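Local structure of exopolygalacturonase (Yersinia enterocolitica, 2UVF) at residues F98-H108 and F482-L490; N158-D167 and E190-S198. The protein probably cleaves the pectic polymer polygalacturonate from its chain end, as a family 28 exopolygalacturonase that binds digalacturonic acid. All coordinates share one frame; numbering follows the deposited sequence.

Contact 1 docks residues 98-108 of the N-terminal fibronectin type III domain on residues 482-490 of the family 28 beta-helix, a strand region with corners at 484 and 489, whereas contact 2 joins residues 158-167 to 190-198 at the beginning of that helix. Their centres lie about 43 Å apart and their nearest atoms about 31 Å, so they do not touch, although both reach the parallel strands of the solenoid. Along the chain, contact 2 is nested within the loop that contact 1 closes. Neither contact contributes a residue to the digalacturonic acid pocket, which includes Asp381, Asp402 and His443. A bound nickel ion lies about 5 Å from the side chain of Asn101, in contact 1.

Contact 1 of 2, residues F98-H108 and F482-L490; sequences FYVNDKDNFQH and FRNNAMRDL. With SO4 (sulfate ion), chain E.
The backbones approach most closely where His108 meets Ala486, with CA atoms 5.4 Å apart, and diverge to 8.2 Å between the CA atoms of Phe98 and Arg488, so side chains bridge the wider end. Phe98 does this with the far end of its ring. Its CG is anti to the backbone N (chi1 175°), which carries Phe98 CE1 to 3.3 Å from Arg488 CB. On the other side of the ring, Phe98 CE2 lies 3.7 Å from Ala486 CB. The ring edge also faces the peptide carbon of Met487, and one ring face of Tyr99 lies over Phe98 CD2.

Gln107 supplies the direct hydrogen bond across the contact: NE2 donates to Met487 O at 3.0 Å with an N-H...O angle of 147°, approaching from above the carbonyl plane rather than along a lone pair. Gln107 OE1 is hydrogen-bonded to Thr528 OG1 of the adjoining strand, so both ends of the amide are held. Asp102 braces the loop behind it by accepting from the backbone N atoms of Phe106 and Gln107. At the other end, the imidazole of His108 lies almost parallel to the amide of Asn484, whose OD1 accepts from Asn526.

Arg488 is bent at its third torsion, and its guanidinium meets the amide of Asn101 nearly perpendicularly, the planes 87° apart. Asn101 OD1 sits over one guanidinium face, 2.8 Å from Arg488 NH1, where no N-H points at it. Arg488 NH2 donates to sulfate O1 and O3, an ion probably from the crystallisation liquor; a long salt bridge to Asp489, well out of the guanidinium plane, also bears on this charge. The junction thus combines the Phe98 ring packed on Ala486 and Arg488 CB with a glutamine amide gripped at both ends, while Arg488 NH2 seems able to receive an anion.

Contact 2 of 2, residues N158-D167 and E190-S198; sequences NVRDFGAIDD and EIPAGTYKS
Asp166 receives the backbone N-H of Thr195 on OD2 from above its carboxylate plane, 76° out of it, at an N-O distance of 3.1 Å. The carboxylate also packs on the bare CA of Gly194, 3.7 Å from Asp166 CG, where there is no side chain to stand in its way, while Asp166 CB sits over one face of the Tyr196 ring.

The phenol of Tyr196 has two polar partners. Arg160, bent at its third torsion (chi3 81°), brings NH1 to 3.0 Å from Tyr196 OH, which lies in the guanidinium plane, and that hydroxyl in turn donates to Ala193 O. The guanidinium and ring stand steeply to each other, 70° apart. Along the same arm, Arg160 CD packs 3.8 Å from Pro192 CG.

Asn158 and Glu190 form a parallel beta bridge, made on this side by Val159 N donating almost straight to Glu190 O at 3.1 Å, and on the other by the backbone bond of Glu190 with Val157. Asn158 OD1 accepts from Arg160 N at 2.7 Å, an Asx turn.

The loop is thus held by Val159 and Arg160 near its start and by Asp166 near its end, at the N-terminal part of the solenoid: Val159 and Ala164 also touch helix 173-181, while Ile191 and Thr195 rest on strand 215-219, which pairs with 194-202.

Contact 1 of 2, residues F98-H108 and F482-L490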
loop_
_atom_site.group_PDB
_atom_site.type_symbol
_atom_site.label_atom_id
_atom_site.label_comp_id
_atom_site.label_asym_id
_atom_site.label_seq_id
_atom_site.Cartn_x
_atom_site.Cartn_y
_atom_site.Cartn_z
ATOM N N PHE A 98 -8.139 16.989 7.633
ATOM C CA PHE A 98 -8.847 15.962 8.407
ATOM C C PHE A 98 -9.175 16.508 9.801
ATOM O O PHE A 98 -10.239 16.267 10.320
ATOM C CB PHE A 98 -8.003 14.685 8.473
ATOM C CG PHE A 98 -8.582 13.597 9.337
ATOM C CD1 PHE A 98 -9.433 12.629 8.788
ATOM C CD2 PHE A 98 -8.242 13.505 10.694
ATOM C CE1 PHE A 98 -9.947 11.611 9.576
ATOM C CE2 PHE A 98 -8.759 12.488 11.481
ATOM C CZ PHE A 98 -9.611 11.532 10.921
ATOM N N TYR A 99 -8.243 17.251 10.396
ATOM C CA TYR A 99 -8.460 17.808 11.725
ATOM C C TYR A 99 -9.264 19.115 11.758
ATOM O O TYR A 99 -9.675 19.517 12.843
ATOM C CB TYR A 99 -7.133 17.989 12.451
ATOM C CG TYR A 99 -6.359 16.704 12.616
ATOM C CD1 TYR A 99 -6.672 15.798 13.631
ATOM C CD2 TYR A 99 -5.311 16.390 11.758
ATOM C CE1 TYR A 99 -5.952 14.629 13.788
ATOM C CE2 TYR A 99 -4.604 15.210 11.898
ATOM C CZ TYR A 99 -4.922 14.347 12.925
ATOM O OH TYR A 99 -4.215 13.180 13.069
ATOM N N VAL A 100 -9.492 19.765 10.601
ATOM C CA VAL A 100 -10.298 21.001 10.513
ATOM C C VAL A 100 -11.679 20.857 11.127
ATOM O O VAL A 100 -12.212 21.809 11.694
ATOM C CB VAL A 100 -10.447 21.452 9.082
ATOM N N ASN A 101 -12.262 19.669 10.974
ATOM C CA ASN A 101 -13.557 19.299 11.562
ATOM C C ASN A 101 -13.497 19.046 13.078
ATOM O O ASN A 101 -14.523 19.100 13.766
ATOM C CB ASN A 101 -14.088 18.030 10.866
ATOM C CG ASN A 101 -15.024 18.340 9.707
ATOM O OD1 ASN A 101 -15.662 17.436 9.165
ATOM N ND2 ASN A 101 -15.124 19.625 9.326
ATOM N N ASP A 102 -12.313 18.852 13.632
ATOM C CA ASP A 102 -12.186 18.160 14.899
ATOM C C ASP A 102 -12.165 19.114 16.082
ATOM O O ASP A 102 -11.170 19.323 16.719
ATOM C CB ASP A 102 -10.987 17.197 14.865
ATOM C CG ASP A 102 -10.852 16.388 16.102
ATOM O OD1 ASP A 102 -11.824 16.121 16.714
ATOM O OD2 ASP A 102 -9.779 16.033 16.486
ATOM N N LYS A 103 -13.292 19.682 16.426
ATOM C CA LYS A 103 -13.398 20.166 17.798
ATOM C C LYS A 103 -13.605 19.145 18.900
ATOM O O LYS A 103 -13.912 17.987 18.678
ATOM C CB LYS A 103 -14.333 21.353 17.950
ATOM C CG LYS A 103 -13.648 22.674 17.944
ATOM C CD LYS A 103 -13.793 23.406 19.258
ATOM C CE LYS A 103 -13.410 24.882 19.127
ATOM N NZ LYS A 103 -13.253 25.552 20.437
ATOM N N ASP A 104 -13.419 19.642 20.105
ATOM C CA ASP A 104 -13.283 18.870 21.314
ATOM C C ASP A 104 -12.096 17.944 21.327
ATOM O O ASP A 104 -11.893 17.194 22.252
ATOM C CB ASP A 104 -14.609 18.300 21.838
ATOM C CG ASP A 104 -15.200 19.142 22.998
ATOM O OD1 ASP A 104 -15.831 20.215 22.790
ATOM O OD2 ASP A 104 -15.008 18.722 24.140
ATOM N N ASN A 105 -11.277 18.080 20.306
ATOM C CA ASN A 105 -9.990 17.390 20.221
ATOM C C ASN A 105 -10.108 15.861 20.324
ATOM O O ASN A 105 -9.347 15.208 21.052
ATOM C CB ASN A 105 -9.052 17.917 21.318
ATOM C CG ASN A 105 -8.137 19.035 20.848
ATOM O OD1 ASN A 105 -7.090 19.261 21.457
ATOM N ND2 ASN A 105 -8.514 19.738 19.776
ATOM N N PHE A 106 -11.058 15.290 19.587
ATOM C CA PHE A 106 -11.347 13.865 19.733
ATOM C C PHE A 106 -10.300 12.980 19.044
ATOM O O PHE A 106 -9.886 11.965 19.594
ATOM C CB PHE A 106 -12.771 13.548 19.258
ATOM C CG PHE A 106 -13.069 12.076 19.172
ATOM C CD1 PHE A 106 -13.582 11.384 20.276
ATOM C CD2 PHE A 106 -12.838 11.371 17.981
ATOM C CE1 PHE A 106 -13.877 10.017 20.186
ATOM C CE2 PHE A 106 -13.094 10.004 17.894
ATOM C CZ PHE A 106 -13.619 9.325 18.994
ATOM N N GLN A 107 -9.867 13.393 17.858
ATOM C CA GLN A 107 -8.980 12.613 16.991
ATOM C C GLN A 107 -7.526 12.602 17.452
ATOM O O GLN A 107 -6.969 13.645 17.826
ATOM C CB GLN A 107 -9.058 13.123 15.537
ATOM C CG GLN A 107 -10.397 12.851 14.802
ATOM C CD GLN A 107 -10.623 11.389 14.479
ATOM O OE1 GLN A 107 -9.723 10.560 14.632
ATOM N NE2 GLN A 107 -11.831 11.060 14.056
ATOM N N HIS A 108 -6.924 11.410 17.437
ATOM C CA HIS A 108 -5.490 11.257 17.673
ATOM C C HIS A 108 -4.711 12.107 16.675
ATOM O O HIS A 108 -4.868 11.966 15.463
ATOM C CB HIS A 108 -5.044 9.781 17.548
ATOM C CG HIS A 108 -3.587 9.582 17.845
ATOM N ND1 HIS A 108 -3.111 9.379 19.124
ATOM C CD2 HIS A 108 -2.500 9.610 17.039
ATOM C CE1 HIS A 108 -1.793 9.281 19.089
ATOM N NE2 HIS A 108 -1.399 9.419 17.837
ATOM N N PHE A 482 -1.027 -1.704 14.787
ATOM C CA PHE A 482 -1.825 -0.668 14.164
ATOM C C PHE A 482 -2.064 0.408 15.217
ATOM O O PHE A 482 -2.903 0.260 16.089
ATOM C CB PHE A 482 -3.141 -1.276 13.660
ATOM C CG PHE A 482 -4.003 -0.325 12.887
ATOM C CD1 PHE A 482 -3.953 -0.301 11.490
ATOM C CD2 PHE A 482 -4.875 0.538 13.544
ATOM C CE1 PHE A 482 -4.767 0.556 10.778
ATOM C CE2 PHE A 482 -5.682 1.387 12.831
ATOM C CZ PHE A 482 -5.626 1.399 11.444
ATOM N N ARG A 483 -1.314 1.503 15.118
ATOM C CA ARG A 483 -1.253 2.480 16.208
ATOM C C ARG A 483 -1.150 3.929 15.739
ATOM O O ARG A 483 -0.744 4.193 14.623
ATOM C CB ARG A 483 -0.083 2.148 17.162
ATOM C CG ARG A 483 1.289 2.377 16.593
ATOM C CD ARG A 483 2.327 2.290 17.678
ATOM N NE ARG A 483 3.663 2.636 17.214
ATOM C CZ ARG A 483 4.795 2.155 17.738
ATOM N NH1 ARG A 483 4.756 1.275 18.739
ATOM N NH2 ARG A 483 5.963 2.534 17.243
ATOM N N ASN A 484 -1.488 4.866 16.624
ATOM C CA ASN A 484 -1.292 6.274 16.331
ATOM C C ASN A 484 -1.895 6.640 14.978
ATOM O O ASN A 484 -1.275 7.307 14.163
ATOM C CB ASN A 484 0.184 6.622 16.372
ATOM C CG ASN A 484 0.779 6.449 17.742
ATOM O OD1 ASN A 484 0.063 6.442 18.744
ATOM N ND2 ASN A 484 2.096 6.308 17.795
ATOM N N ASN A 485 -3.120 6.177 14.768
ATOM C CA ASN A 485 -3.866 6.425 13.539
ATOM C C ASN A 485 -5.175 7.072 13.890
ATOM O O ASN A 485 -5.806 6.700 14.880
ATOM C CB ASN A 485 -4.168 5.105 12.811
ATOM C CG ASN A 485 -2.929 4.401 12.342
ATOM O OD1 ASN A 485 -2.782 3.189 12.515
ATOM N ND2 ASN A 485 -2.030 5.137 11.750
ATOM N N ALA A 486 -5.604 8.009 13.045
ATOM C CA ALA A 486 -6.897 8.647 13.212
ATOM C C ALA A 486 -7.808 8.367 12.037
ATOM O O ALA A 486 -7.387 8.418 10.891
ATOM C CB ALA A 486 -6.739 10.160 13.440
ATOM N N MET A 487 -9.080 8.101 12.326
ATOM C CA MET A 487 -9.994 7.660 11.283
ATOM C C MET A 487 -11.372 8.291 11.400
ATOM O O MET A 487 -11.861 8.517 12.497
ATOM C CB MET A 487 -10.114 6.139 11.291
ATOM C CG MET A 487 -8.778 5.406 11.483
ATOM S SD MET A 487 -8.814 3.685 10.919
ATOM C CE MET A 487 -9.458 2.779 12.285
ATOM N N ARG A 488 -11.988 8.585 10.258
ATOM C CA ARG A 488 -13.272 9.295 10.262
ATOM C C ARG A 488 -14.154 8.781 9.136
ATOM O O ARG A 488 -13.702 8.645 8.003
ATOM C CB ARG A 488 -13.055 10.820 10.155
ATOM C CG ARG A 488 -14.295 11.635 9.840
ATOM C CD ARG A 488 -14.172 13.105 10.185
ATOM N NE ARG A 488 -15.484 13.586 10.650
ATOM C CZ ARG A 488 -16.322 14.305 9.906
ATOM N NH1 ARG A 488 -15.964 14.673 8.679
ATOM N NH2 ARG A 488 -17.506 14.663 10.380
ATOM N N ASP A 489 -15.412 8.496 9.451
ATOM C CA ASP A 489 -16.387 8.112 8.436
ATOM C C ASP A 489 -16.009 6.815 7.706
ATOM O O ASP A 489 -16.230 6.683 6.502
ATOM C CB ASP A 489 -16.612 9.255 7.438
ATOM C CG ASP A 489 -17.319 10.448 8.049
ATOM O OD1 ASP A 489 -17.877 10.339 9.144
ATOM O OD2 ASP A 489 -17.342 11.513 7.423
ATOM N N LEU A 490 -15.481 5.846 8.449
ATOM C CA LEU A 490 -15.224 4.533 7.899
ATOM C C LEU A 490 -16.525 3.976 7.361
ATOM O O LEU A 490 -17.573 4.211 7.945
ATOM C CB LEU A 490 -14.627 3.605 8.957
ATOM C CG LEU A 490 -13.203 3.892 9.429
ATOM C CD1 LEU A 490 -12.796 2.806 10.389
ATOM C CD2 LEU A 490 -12.235 3.986 8.245
HETATM S S SO4 E . -18.965 14.716 13.781
HETATM O O1 SO4 E . -17.708 15.304 13.297
HETATM O O2 SO4 E . -19.908 15.805 14.055
HETATM O O3 SO4 E . -19.533 13.833 12.757
HETATM O O4 SO4 E . -18.725 13.967 15.020
#

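Contact 2 of 2, residues N158-D167 and E190-S198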
loop_
_atom_site.group_PDB
_atom_site.type_symbol
_atom_site.label_atom_id
_atom_site.label_comp_id
_atom_site.label_asym_id
_atom_site.label_seq_id
_atom_site.Cartn_x
_atom_site.Cartn_y
_atom_site.Cartn_z
ATOM N N ASN A 158 16.162 10.482 -23.017
ATOM C CA ASN A 158 14.814 10.965 -23.292
ATOM C C ASN A 158 14.163 10.059 -24.336
ATOM O O ASN A 158 14.765 9.779 -25.365
ATOM C CB ASN A 158 14.876 12.433 -23.741
ATOM C CG ASN A 158 13.505 13.027 -24.057
ATOM O OD1 ASN A 158 12.556 12.318 -24.406
ATOM N ND2 ASN A 158 13.408 14.350 -23.956
ATOM N N VAL A 159 12.950 9.581 -24.057
ATOM C CA VAL A 159 12.272 8.623 -24.954
ATOM C C VAL A 159 11.895 9.238 -26.305
ATOM O O VAL A 159 11.582 8.510 -27.257
ATOM C CB VAL A 159 11.008 7.922 -24.310
ATOM C CG1 VAL A 159 11.378 7.156 -23.045
ATOM C CG2 VAL A 159 9.863 8.911 -24.059
ATOM N N ARG A 160 11.916 10.571 -26.375
ATOM C CA ARG A 160 11.615 11.294 -27.617
ATOM C C ARG A 160 12.747 11.157 -28.636
ATOM O O ARG A 160 12.506 11.207 -29.839
ATOM C CB ARG A 160 11.301 12.765 -27.345
ATOM C CG ARG A 160 9.922 12.986 -26.749
ATOM C CD ARG A 160 9.528 14.450 -26.745
ATOM N NE ARG A 160 9.022 14.886 -28.048
ATOM C CZ ARG A 160 7.744 14.820 -28.432
ATOM N NH1 ARG A 160 6.810 14.333 -27.618
ATOM N NH2 ARG A 160 7.393 15.248 -29.641
ATOM N N ASP A 161 13.969 10.954 -28.140
ATOM C CA ASP A 161 15.143 10.711 -28.974
ATOM C C ASP A 161 15.118 9.330 -29.638
ATOM O O ASP A 161 15.951 9.036 -30.506
ATOM C CB ASP A 161 16.428 10.897 -28.149
ATOM C CG ASP A 161 16.583 12.316 -27.617
ATOM O OD1 ASP A 161 15.883 13.226 -28.108
ATOM O OD2 ASP A 161 17.401 12.527 -26.706
ATOM N N PHE A 162 14.156 8.493 -29.238
ATOM C CA PHE A 162 13.963 7.171 -29.836
ATOM C C PHE A 162 12.636 7.066 -30.576
ATOM O O PHE A 162 12.185 5.964 -30.894
ATOM C CB PHE A 162 14.079 6.068 -28.785
ATOM C CG PHE A 162 15.437 5.970 -28.164
ATOM C CD1 PHE A 162 16.323 4.966 -28.553
ATOM C CD2 PHE A 162 15.844 6.894 -27.196
ATOM C CE1 PHE A 162 17.586 4.880 -27.976
ATOM C CE2 PHE A 162 17.102 6.815 -26.619
ATOM C CZ PHE A 162 17.975 5.814 -27.013
ATOM N N GLY A 163 12.020 8.215 -30.849
ATOM C CA GLY A 163 10.831 8.274 -31.690
ATOM C C GLY A 163 9.482 8.250 -30.993
ATOM O O GLY A 163 8.450 8.036 -31.640
ATOM N N ALA A 164 9.479 8.475 -29.681
ATOM C CA ALA A 164 8.229 8.575 -28.940
ATOM C C ALA A 164 7.617 9.953 -29.119
ATOM O O ALA A 164 8.303 10.974 -29.007
ATOM C CB ALA A 164 8.429 8.257 -27.465
ATOM N N ILE A 165 6.318 9.972 -29.394
ATOM C CA ILE A 165 5.623 11.205 -29.719
ATOM C C ILE A 165 4.219 11.247 -29.101
ATOM O O ILE A 165 3.500 10.245 -29.089
ATOM C CB ILE A 165 5.607 11.437 -31.265
ATOM C CG1 ILE A 165 4.821 12.705 -31.634
ATOM C CG2 ILE A 165 5.147 10.174 -32.000
ATOM C CD1 ILE A 165 4.347 12.755 -33.062
ATOM N N ASP A 166 3.859 12.416 -28.574
ATOM C CA ASP A 166 2.519 12.676 -28.064
ATOM C C ASP A 166 1.550 12.932 -29.220
ATOM O O ASP A 166 1.490 14.045 -29.761
ATOM C CB ASP A 166 2.555 13.867 -27.090
ATOM C CG ASP A 166 1.169 14.490 -26.832
ATOM O OD1 ASP A 166 1.106 15.740 -26.730
ATOM O OD2 ASP A 166 0.155 13.753 -26.725
ATOM N N ASP A 167 0.811 11.893 -29.611
ATOM C CA ASP A 167 -0.350 12.065 -30.508
ATOM C C ASP A 167 -1.631 11.483 -29.879
ATOM O O ASP A 167 -2.190 12.150 -29.022
ATOM C CB ASP A 167 -0.085 11.664 -31.983
ATOM C CG ASP A 167 1.117 10.721 -32.153
ATOM O OD1 ASP A 167 1.506 10.049 -31.169
ATOM O OD2 ASP A 167 1.664 10.650 -33.281
ATOM N N GLU A 190 13.633 9.605 -19.282
ATOM C CA GLU A 190 12.634 10.660 -19.123
ATOM C C GLU A 190 11.477 10.497 -20.105
ATOM O O GLU A 190 11.701 10.336 -21.303
ATOM C CB GLU A 190 13.236 12.067 -19.326
ATOM C CG GLU A 190 14.623 12.308 -18.735
ATOM C CD GLU A 190 14.615 12.816 -17.295
ATOM O OE1 GLU A 190 13.620 12.594 -16.571
ATOM O OE2 GLU A 190 15.627 13.439 -16.889
ATOM N N ILE A 191 10.249 10.543 -19.582
ATOM C CA ILE A 191 9.031 10.698 -20.391
ATOM C C ILE A 191 8.476 12.110 -20.121
ATOM O O ILE A 191 7.739 12.306 -19.139
ATOM C CB ILE A 191 7.956 9.631 -20.029
ATOM C CG1 ILE A 191 8.490 8.203 -20.261
ATOM C CG2 ILE A 191 6.649 9.884 -20.794
ATOM C CD1 ILE A 191 7.699 7.115 -19.607
ATOM N N PRO A 192 8.853 13.107 -20.959
ATOM C CA PRO A 192 8.368 14.489 -20.840
ATOM C C PRO A 192 6.845 14.668 -20.944
ATOM O O PRO A 192 6.125 13.710 -21.230
ATOM C CB PRO A 192 9.071 15.204 -22.018
ATOM C CG PRO A 192 9.448 14.121 -22.971
ATOM C CD PRO A 192 9.807 12.973 -22.082
ATOM N N ALA A 193 6.369 15.900 -20.728
ATOM C CA ALA A 193 4.954 16.246 -20.940
ATOM C C ALA A 193 4.421 15.683 -22.261
ATOM O O ALA A 193 5.134 15.650 -23.268
ATOM C CB ALA A 193 4.738 17.766 -20.868
ATOM N N GLY A 194 3.170 15.231 -22.235
ATOM C CA GLY A 194 2.531 14.608 -23.389
ATOM C C GLY A 194 1.909 13.269 -23.037
ATOM O O GLY A 194 2.284 12.640 -22.047
ATOM N N THR A 195 0.957 12.844 -23.858
ATOM C CA THR A 195 0.280 11.567 -23.687
ATOM C C THR A 195 0.831 10.522 -24.658
ATOM O O THR A 195 0.540 10.559 -25.861
ATOM C CB THR A 195 -1.225 11.734 -23.880
ATOM O OG1 THR A 195 -1.708 12.670 -22.911
ATOM C CG2 THR A 195 -1.958 10.404 -23.714
ATOM N N TYR A 196 1.614 9.589 -24.110
ATOM C CA TYR A 196 2.277 8.506 -24.856
ATOM C C TYR A 196 1.625 7.141 -24.601
ATOM O O TYR A 196 1.860 6.514 -23.557
ATOM C CB TYR A 196 3.758 8.435 -24.457
ATOM C CG TYR A 196 4.495 9.761 -24.548
ATOM C CD1 TYR A 196 5.273 10.076 -25.659
ATOM C CD2 TYR A 196 4.412 10.700 -23.519
ATOM C CE1 TYR A 196 5.956 11.311 -25.746
ATOM C CE2 TYR A 196 5.086 11.930 -23.594
ATOM C CZ TYR A 196 5.851 12.224 -24.703
ATOM O OH TYR A 196 6.503 13.427 -24.770
ATOM N N LYS A 197 0.795 6.690 -25.546
ATOM C CA LYS A 197 0.239 5.325 -25.512
ATOM C C LYS A 197 1.367 4.300 -25.624
ATOM O O LYS A 197 2.338 4.501 -26.362
ATOM C CB LYS A 197 -0.809 5.113 -26.614
ATOM C CG LYS A 197 -1.459 3.732 -26.582
ATOM C CD LYS A 197 -2.815 3.685 -27.279
ATOM C CE LYS A 197 -3.918 4.187 -26.355
ATOM N NZ LYS A 197 -5.186 3.451 -26.548
ATOM N N SER A 198 1.261 3.218 -24.861
ATOM C CA SER A 198 2.306 2.198 -24.831
ATOM C C SER A 198 1.722 0.862 -24.392
ATOM O O SER A 198 0.681 0.818 -23.731
ATOM C CB SER A 198 3.452 2.628 -23.914
ATOM O OG SER A 198 4.413 1.595 -23.728
#